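Local coordinates for protein major centromere autoantigen B (Homo sapiens, PDB 1HLV) that binds the CENP-B box of centromeric DNA through paired helix-turn-helix DNA-binding domains, kinking the DNA as it does so, at residues F10-S14 and I52-E56; Y74-L80 and L111-F116. Residues are numbered along the deposited sequence.

Contact 1 of 2, residues F10-S14 and I52-E56; sequences FREKS and ILASE. With nucleotides of chain B.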
loop_
_atom_site.group_PDB
_atom_site.type_symbol
_atom_site.label_atom_id
_atom_site.label_comp_id
_atom_site.label_asym_id
_atom_site.label_seq_id
_atom_site.Cartn_x
_atom_site.Cartn_y
_atom_site.Cartn_z
ATOM N N PHE C 10 -1.451 -4.981 6.314
ATOM C CA PHE C 10 -0.136 -5.376 5.862
ATOM C C PHE C 10 0.777 -5.639 7.043
ATOM O O PHE C 10 1.625 -6.530 6.981
ATOM C CB PHE C 10 0.441 -4.323 4.915
ATOM C CG PHE C 10 -0.141 -4.400 3.536
ATOM C CD1 PHE C 10 -0.937 -3.379 3.038
ATOM C CD2 PHE C 10 0.062 -5.535 2.751
ATOM C CE1 PHE C 10 -1.525 -3.483 1.775
ATOM C CE2 PHE C 10 -0.522 -5.649 1.486
ATOM C CZ PHE C 10 -1.316 -4.623 0.999
ATOM N N ARG C 11 0.590 -4.890 8.126
ATOM C CA ARG C 11 1.405 -5.099 9.309
ATOM C C ARG C 11 1.115 -6.485 9.912
ATOM O O ARG C 11 2.032 -7.181 10.342
ATOM C CB ARG C 11 1.140 -3.994 10.337
ATOM C CG ARG C 11 1.964 -4.114 11.612
ATOM C CD ARG C 11 3.471 -4.011 11.367
ATOM N NE ARG C 11 3.969 -2.636 11.431
ATOM C CZ ARG C 11 4.084 -1.814 10.390
ATOM N NH1 ARG C 11 3.738 -2.215 9.173
ATOM N NH2 ARG C 11 4.547 -0.581 10.569
ATOM N N GLU C 12 -0.154 -6.892 9.916
ATOM C CA GLU C 12 -0.545 -8.192 10.461
ATOM C C GLU C 12 -0.013 -9.353 9.613
ATOM O O GLU C 12 0.465 -10.362 10.148
ATOM C CB GLU C 12 -2.074 -8.292 10.568
ATOM C CG GLU C 12 -2.688 -7.517 11.733
ATOM C CD GLU C 12 -4.183 -7.238 11.546
ATOM O OE1 GLU C 12 -4.877 -6.986 12.557
ATOM O OE2 GLU C 12 -4.665 -7.253 10.391
ATOM N N LYS C 13 -0.111 -9.215 8.293
ATOM C CA LYS C 13 0.375 -10.253 7.394
ATOM C C LYS C 13 1.897 -10.304 7.467
ATOM O O LYS C 13 2.502 -11.358 7.330
ATOM C CB LYS C 13 -0.110 -9.997 5.959
ATOM C CG LYS C 13 -1.566 -10.418 5.753
ATOM C CD LYS C 13 -2.124 -10.050 4.377
ATOM C CE LYS C 13 -2.296 -8.536 4.230
ATOM N NZ LYS C 13 -3.138 -8.174 3.055
ATOM N N SER C 14 2.511 -9.160 7.708
ATOM C CA SER C 14 3.955 -9.109 7.835
ATOM C C SER C 14 4.385 -9.886 9.095
ATOM O O SER C 14 5.372 -10.629 9.079
ATOM C CB SER C 14 4.410 -7.656 7.939
ATOM O OG SER C 14 5.803 -7.582 8.132
ATOM N N ILE C 52 3.609 -8.798 -0.283
ATOM C CA ILE C 52 3.161 -8.293 1.014
ATOM C C ILE C 52 4.224 -7.437 1.716
ATOM O O ILE C 52 3.921 -6.348 2.196
ATOM C CB ILE C 52 2.720 -9.453 1.937
ATOM C CG1 ILE C 52 1.419 -10.057 1.406
ATOM C CG2 ILE C 52 2.550 -8.954 3.366
ATOM C CD1 ILE C 52 0.965 -11.317 2.128
ATOM N N LEU C 53 5.464 -7.909 1.769
ATOM C CA LEU C 53 6.516 -7.124 2.409
ATOM C C LEU C 53 6.802 -5.839 1.627
ATOM O O LEU C 53 7.196 -4.823 2.207
ATOM C CB LEU C 53 7.795 -7.957 2.558
ATOM C CG LEU C 53 7.697 -9.095 3.590
ATOM C CD1 LEU C 53 8.975 -9.927 3.587
ATOM C CD2 LEU C 53 7.443 -8.508 4.974
ATOM N N ALA C 54 6.604 -5.884 0.313
ATOM C CA ALA C 54 6.821 -4.705 -0.519
ATOM C C ALA C 54 5.717 -3.681 -0.204
ATOM O O ALA C 54 5.975 -2.479 -0.079
ATOM C CB ALA C 54 6.788 -5.085 -2.003
ATOM N N SER C 55 4.487 -4.166 -0.069
ATOM C CA SER C 55 3.378 -3.280 0.248
ATOM C C SER C 55 3.577 -2.633 1.615
ATOM O O SER C 55 3.408 -1.423 1.766
ATOM C CB SER C 55 2.063 -4.046 0.204
ATOM O OG SER C 55 1.766 -4.396 -1.131
ATOM N N GLU C 56 3.949 -3.429 2.610
ATOM C CA GLU C 56 4.178 -2.874 3.937
ATOM C C GLU C 56 5.164 -1.710 3.859
ATOM O O GLU C 56 4.975 -0.685 4.504
ATOM C CB GLU C 56 4.709 -3.945 4.891
ATOM C CG GLU C 56 5.066 -3.408 6.270
ATOM C CD GLU C 56 5.580 -4.493 7.192
ATOM O OE1 GLU C 56 6.598 -5.131 6.845
ATOM O OE2 GLU C 56 4.968 -4.714 8.261
ATOM P P DA B 14 -5.546 -11.899 2.211
ATOM O OP1 DA B 14 -5.171 -10.774 3.098
ATOM O OP2 DA B 14 -4.512 -12.883 1.787
ATOM O "O5'" DA B 14 -6.763 -12.690 2.869
ATOM C "C5'" DA B 14 -7.977 -12.012 3.177
ATOM C "C4'" DA B 14 -9.137 -12.977 3.204
ATOM O "O4'" DA B 14 -9.525 -13.388 1.877
ATOM C "C3'" DA B 14 -8.913 -14.268 3.977
ATOM O "O3'" DA B 14 -10.189 -14.644 4.494
ATOM C "C2'" DA B 14 -8.460 -15.225 2.887
ATOM C "C1'" DA B 14 -9.336 -14.794 1.717
ATOM N N9 DA B 14 -8.779 -14.985 0.378
ATOM C C8 DA B 14 -7.495 -14.735 -0.044
ATOM N N7 DA B 14 -7.339 -14.836 -1.341
ATOM C C5 DA B 14 -8.595 -15.209 -1.799
ATOM C C6 DA B 14 -9.098 -15.438 -3.088
ATOM N N6 DA B 14 -8.377 -15.272 -4.197
ATOM N N1 DA B 14 -10.389 -15.826 -3.203
ATOM C C2 DA B 14 -11.122 -15.941 -2.088
ATOM N N3 DA B 14 -10.770 -15.722 -0.822
ATOM C C4 DA B 14 -9.478 -15.353 -0.747
#
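The carboxylate of Glu56 is the polar hub where the first turn of helix 10-22 meets helix 49-59; the axes of segments 10-14 and 52-56 cross at 136°, 9.1 Å apart at closest approach. Glu56 OE2 forms a salt bridge with Arg11 NH1 at 2.9 Å. Ser14 OG lies 2.9 Å from Glu56 OE1 and 3.0 Å from OE2; either can accept the one hydroxyl proton, and each bond would be weak. Beside these polar groups the packing is apolar: Ser55 CB sits 3.5 Å from the centroid of the Phe10 ring in a CH-pi contact over its face, and Ile52 CG2 lies 4.3 Å from Phe10 CD2 and 3.9 Å from Lys13 CB. Lys13 NZ is satisfied by Lys67 O and adds a weak 3.3 Å hydrogen bond to OP1 of DA14 of chain B. The chemistry divides in two: a carboxylate shared by guanidinium and hydroxyl ties the helices of the N-terminal DNA-binding domain together, while the lysine amine makes a phosphate contact that reads no base.

Contact 2 of 2, residues Y74-L80 and L111-F116; sequences YDKLEGL and LGMDDF. With nucleotides of chain A.
In the second helix-turn-helix domain of CENP-B, an apolar cluster joins the start of helix 75-88 to the turn that follows helix 97-111. Tyr74, at phi/psi -103/20°, is the N-cap; residues 75-80 are helical, with Glu78 N hydrogen-bonded to Tyr74 O at 3.0 Å. Gly112 (80/25°) is the C' residue of a Schellman motif, Met113 (-88/84°) centres an inverse gamma turn, and a type I turn spans Met113 to Phe116, closed by Phe116 N to Met113 O at 3.2 Å. In CA register, Tyr74 faces Phe116 at 7.8 Å and Leu77 faces Leu111 at 7.6 Å. Phe116 (chi1 t) presents its edge to the face of Tyr74 (chi1 m), centroids 4.8 Å apart and planes at 75°. Leu77, t at both chi angles, sets CD1 3.7 Å from the Phe116 centroid over that ring's face and 3.3 Å from Met113 CE. Met113 (m, t, m for chi1 to chi3) has SD 4.1 Å from Tyr74 CD2, an oblique Met-aromatic contact. Leu111, with chi1 at -94° and chi2 p, seats CD2 against Leu77 CB at 4.1 Å, and its CD1 meets Leu80 CD1 at 3.9 Å. Tyr74 OH donates a 2.8 Å hydrogen bond to OP1 of DG16 of chain A. Trp122 of helix 120-129 packs edge-to-face with Phe116, joining the cluster to the three-helix core of a helix-turn-helix domain whose N-cap tyrosine holds a DNA phosphate.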
loop_
_atom_site.group_PDB
_atom_site.type_symbol
_atom_site.label_atom_id
_atom_site.label_comp_id
_atom_site.label_asym_id
_atom_site.label_seq_id
_atom_site.Cartn_x
_atom_site.Cartn_y
_atom_site.Cartn_z
ATOM N N TYR C 74 -4.492 5.882 -12.202
ATOM C CA TYR C 74 -3.508 6.908 -12.563
ATOM C C TYR C 74 -2.184 6.616 -11.886
ATOM O O TYR C 74 -1.336 7.515 -11.735
ATOM C CB TYR C 74 -3.987 8.295 -12.126
ATOM C CG TYR C 74 -5.388 8.618 -12.577
ATOM C CD1 TYR C 74 -6.357 9.033 -11.665
ATOM C CD2 TYR C 74 -5.752 8.483 -13.912
ATOM C CE1 TYR C 74 -7.653 9.302 -12.074
ATOM C CE2 TYR C 74 -7.038 8.750 -14.331
ATOM C CZ TYR C 74 -7.985 9.162 -13.413
ATOM O OH TYR C 74 -9.253 9.452 -13.852
ATOM N N ASP C 75 -2.007 5.359 -11.481
ATOM C CA ASP C 75 -0.785 4.934 -10.801
ATOM C C ASP C 75 0.511 5.384 -11.468
ATOM O O ASP C 75 1.475 5.720 -10.785
ATOM C CB ASP C 75 -0.758 3.412 -10.636
ATOM C CG ASP C 75 0.450 2.938 -9.839
ATOM O OD1 ASP C 75 1.418 2.441 -10.461
ATOM O OD2 ASP C 75 0.442 3.085 -8.590
ATOM N N LYS C 76 0.553 5.399 -12.794
ATOM C CA LYS C 76 1.779 5.814 -13.463
ATOM C C LYS C 76 2.074 7.267 -13.111
ATOM O O LYS C 76 3.213 7.621 -12.811
ATOM C CB LYS C 76 1.651 5.638 -14.975
ATOM C CG LYS C 76 2.937 5.864 -15.745
ATOM C CD LYS C 76 2.702 5.639 -17.233
ATOM C CE LYS C 76 3.942 5.961 -18.075
ATOM N NZ LYS C 76 5.018 4.932 -18.000
ATOM N N LEU C 77 1.031 8.098 -13.134
ATOM C CA LEU C 77 1.158 9.518 -12.811
ATOM C C LEU C 77 1.621 9.677 -11.362
ATOM O O LEU C 77 2.519 10.473 -11.067
ATOM C CB LEU C 77 -0.187 10.227 -13.028
ATOM C CG LEU C 77 -0.315 11.710 -12.651
ATOM C CD1 LEU C 77 -1.526 12.343 -13.332
ATOM C CD2 LEU C 77 -0.434 11.830 -11.143
ATOM N N GLU C 78 1.013 8.911 -10.461
ATOM C CA GLU C 78 1.383 8.970 -9.051
ATOM C C GLU C 78 2.856 8.646 -8.810
ATOM O O GLU C 78 3.479 9.180 -7.886
ATOM C CB GLU C 78 0.504 8.020 -8.245
ATOM C CG GLU C 78 -0.884 8.576 -8.020
ATOM C CD GLU C 78 -1.829 7.571 -7.404
ATOM O OE1 GLU C 78 -1.380 6.769 -6.549
ATOM O OE2 GLU C 78 -3.023 7.601 -7.774
ATOM N N GLY C 79 3.413 7.776 -9.646
ATOM C CA GLY C 79 4.806 7.415 -9.492
ATOM C C GLY C 79 5.667 8.625 -9.756
ATOM O O GLY C 79 6.526 8.980 -8.946
ATOM N N LEU C 80 5.425 9.270 -10.892
ATOM C CA LEU C 80 6.177 10.460 -11.269
ATOM C C LEU C 80 6.010 11.601 -10.257
ATOM O O LEU C 80 6.984 12.254 -9.882
ATOM C CB LEU C 80 5.747 10.902 -12.668
ATOM C CG LEU C 80 6.100 9.805 -13.688
ATOM C CD1 LEU C 80 5.402 10.037 -15.028
ATOM C CD2 LEU C 80 7.623 9.753 -13.830
ATOM N N LEU C 111 1.515 12.519 -20.110
ATOM C CA LEU C 111 1.191 11.105 -20.260
ATOM C C LEU C 111 0.032 10.888 -21.228
ATOM O O LEU C 111 -0.213 9.766 -21.682
ATOM C CB LEU C 111 0.851 10.501 -18.893
ATOM C CG LEU C 111 1.990 9.815 -18.128
ATOM C CD1 LEU C 111 3.296 10.562 -18.309
ATOM C CD2 LEU C 111 1.622 9.719 -16.657
ATOM N N GLY C 112 -0.676 11.968 -21.541
ATOM C CA GLY C 112 -1.805 11.872 -22.444
ATOM C C GLY C 112 -3.055 11.357 -21.758
ATOM O O GLY C 112 -3.928 10.781 -22.410
ATOM N N MET C 113 -3.146 11.548 -20.443
ATOM C CA MET C 113 -4.321 11.111 -19.689
ATOM C C MET C 113 -5.312 12.256 -19.752
ATOM O O MET C 113 -5.383 13.074 -18.840
ATOM C CB MET C 113 -3.965 10.828 -18.225
ATOM C CG MET C 113 -3.080 9.626 -18.003
ATOM S SD MET C 113 -2.545 9.450 -16.274
ATOM C CE MET C 113 -1.393 10.765 -16.186
ATOM N N ASP C 114 -6.075 12.313 -20.836
ATOM C CA ASP C 114 -7.043 13.382 -21.034
ATOM C C ASP C 114 -8.185 13.364 -20.035
ATOM O O ASP C 114 -8.879 14.362 -19.861
ATOM C CB ASP C 114 -7.612 13.317 -22.450
ATOM C CG ASP C 114 -6.533 13.176 -23.502
ATOM O OD1 ASP C 114 -5.464 13.813 -23.342
ATOM O OD2 ASP C 114 -6.755 12.435 -24.488
ATOM N N ASP C 115 -8.385 12.234 -19.375
ATOM C CA ASP C 115 -9.473 12.143 -18.421
ATOM C C ASP C 115 -9.073 12.463 -16.990
ATOM O O ASP C 115 -9.929 12.506 -16.104
ATOM C CB ASP C 115 -10.118 10.759 -18.492
ATOM C CG ASP C 115 -11.053 10.615 -19.684
ATOM O OD1 ASP C 115 -11.153 11.578 -20.489
ATOM O OD2 ASP C 115 -11.686 9.540 -19.813
ATOM N N PHE C 116 -7.786 12.689 -16.752
ATOM C CA PHE C 116 -7.359 13.017 -15.404
ATOM C C PHE C 116 -7.840 14.421 -15.113
ATOM O O PHE C 116 -7.717 15.317 -15.948
ATOM C CB PHE C 116 -5.850 12.983 -15.257
ATOM C CG PHE C 116 -5.389 13.166 -13.847
ATOM C CD1 PHE C 116 -5.745 12.240 -12.867
ATOM C CD2 PHE C 116 -4.605 14.255 -13.494
ATOM C CE1 PHE C 116 -5.323 12.396 -11.548
ATOM C CE2 PHE C 116 -4.171 14.429 -12.180
ATOM C CZ PHE C 116 -4.531 13.496 -11.202
ATOM P P DG A 16 -11.482 10.649 -10.924
ATOM O OP1 DG A 16 -10.629 11.046 -12.069
ATOM O OP2 DG A 16 -11.009 10.912 -9.541
ATOM O "O5'" DG A 16 -12.920 11.307 -11.079
ATOM C "C5'" DG A 16 -13.836 10.809 -12.050
ATOM C "C4'" DG A 16 -15.195 11.423 -11.835
ATOM O "O4'" DG A 16 -15.742 10.944 -10.582
ATOM C "C3'" DG A 16 -15.161 12.946 -11.731
ATOM O "O3'" DG A 16 -16.364 13.477 -12.298
ATOM C "C2'" DG A 16 -15.097 13.186 -10.233
ATOM C "C1'" DG A 16 -15.901 12.020 -9.670
ATOM N N9 DG A 16 -15.456 11.551 -8.363
ATOM C C8 DG A 16 -14.165 11.494 -7.893
ATOM N N7 DG A 16 -14.083 11.009 -6.684
ATOM C C5 DG A 16 -15.398 10.737 -6.333
ATOM C C6 DG A 16 -15.941 10.205 -5.130
ATOM O O6 DG A 16 -15.351 9.871 -4.098
ATOM N N1 DG A 16 -17.325 10.088 -5.202
ATOM C C2 DG A 16 -18.091 10.447 -6.281
ATOM N N2 DG A 16 -19.404 10.260 -6.157
ATOM N N3 DG A 16 -17.602 10.952 -7.400
ATOM C C4 DG A 16 -16.256 11.067 -7.357
ATOM P P DC A 15 -8.437 7.005 -7.765
ATOM O OP1 DC A 15 -7.422 7.476 -8.736
ATOM O OP2 DC A 15 -8.489 7.601 -6.403
ATOM O "O5'" DC A 15 -9.888 7.115 -8.390
ATOM C "C5'" DC A 15 -10.238 6.340 -9.522
ATOM C "C4'" DC A 15 -11.564 6.808 -10.059
ATOM O "O4'" DC A 15 -12.631 6.145 -9.328
ATOM C "C3'" DC A 15 -11.738 8.306 -9.833
ATOM O "O3'" DC A 15 -11.808 9.081 -11.015
ATOM C "C2'" DC A 15 -13.012 8.446 -9.023
ATOM C "C1'" DC A 15 -13.645 7.064 -8.975
ATOM N N1 DC A 15 -14.037 6.791 -7.585
ATOM C C2 DC A 15 -15.395 6.726 -7.255
ATOM O O2 DC A 15 -16.232 6.775 -8.161
ATOM N N3 DC A 15 -15.755 6.605 -5.955
ATOM C C4 DC A 15 -14.814 6.515 -5.010
ATOM N N4 DC A 15 -15.206 6.422 -3.736
ATOM C C5 DC A 15 -13.423 6.521 -5.328
ATOM C C6 DC A 15 -13.083 6.655 -6.615
#

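In the fold
Contact 1 is complete before contact 2 begins along the chain, and they belong to two different domains, the CENP-B N-terminal DNA-binding domain and the Tc5 transposase-type DNA-binding domain. Their centres lie 26 Å apart and their nearest atoms about 11 Å, without touching. Contact 1 joins helix 10-22 to helix 49-59; contact 2 joins helix 75-88, the next helix in the chain, to the loop between helix 97-111 and helix 120-129. No helix is shared, so each contact packs its own all-helical unit. Both units reach phosphates, contact 1 on chain B and contact 2 on chain A, consistent with two linked domains gripping both strands of the CENP-B box.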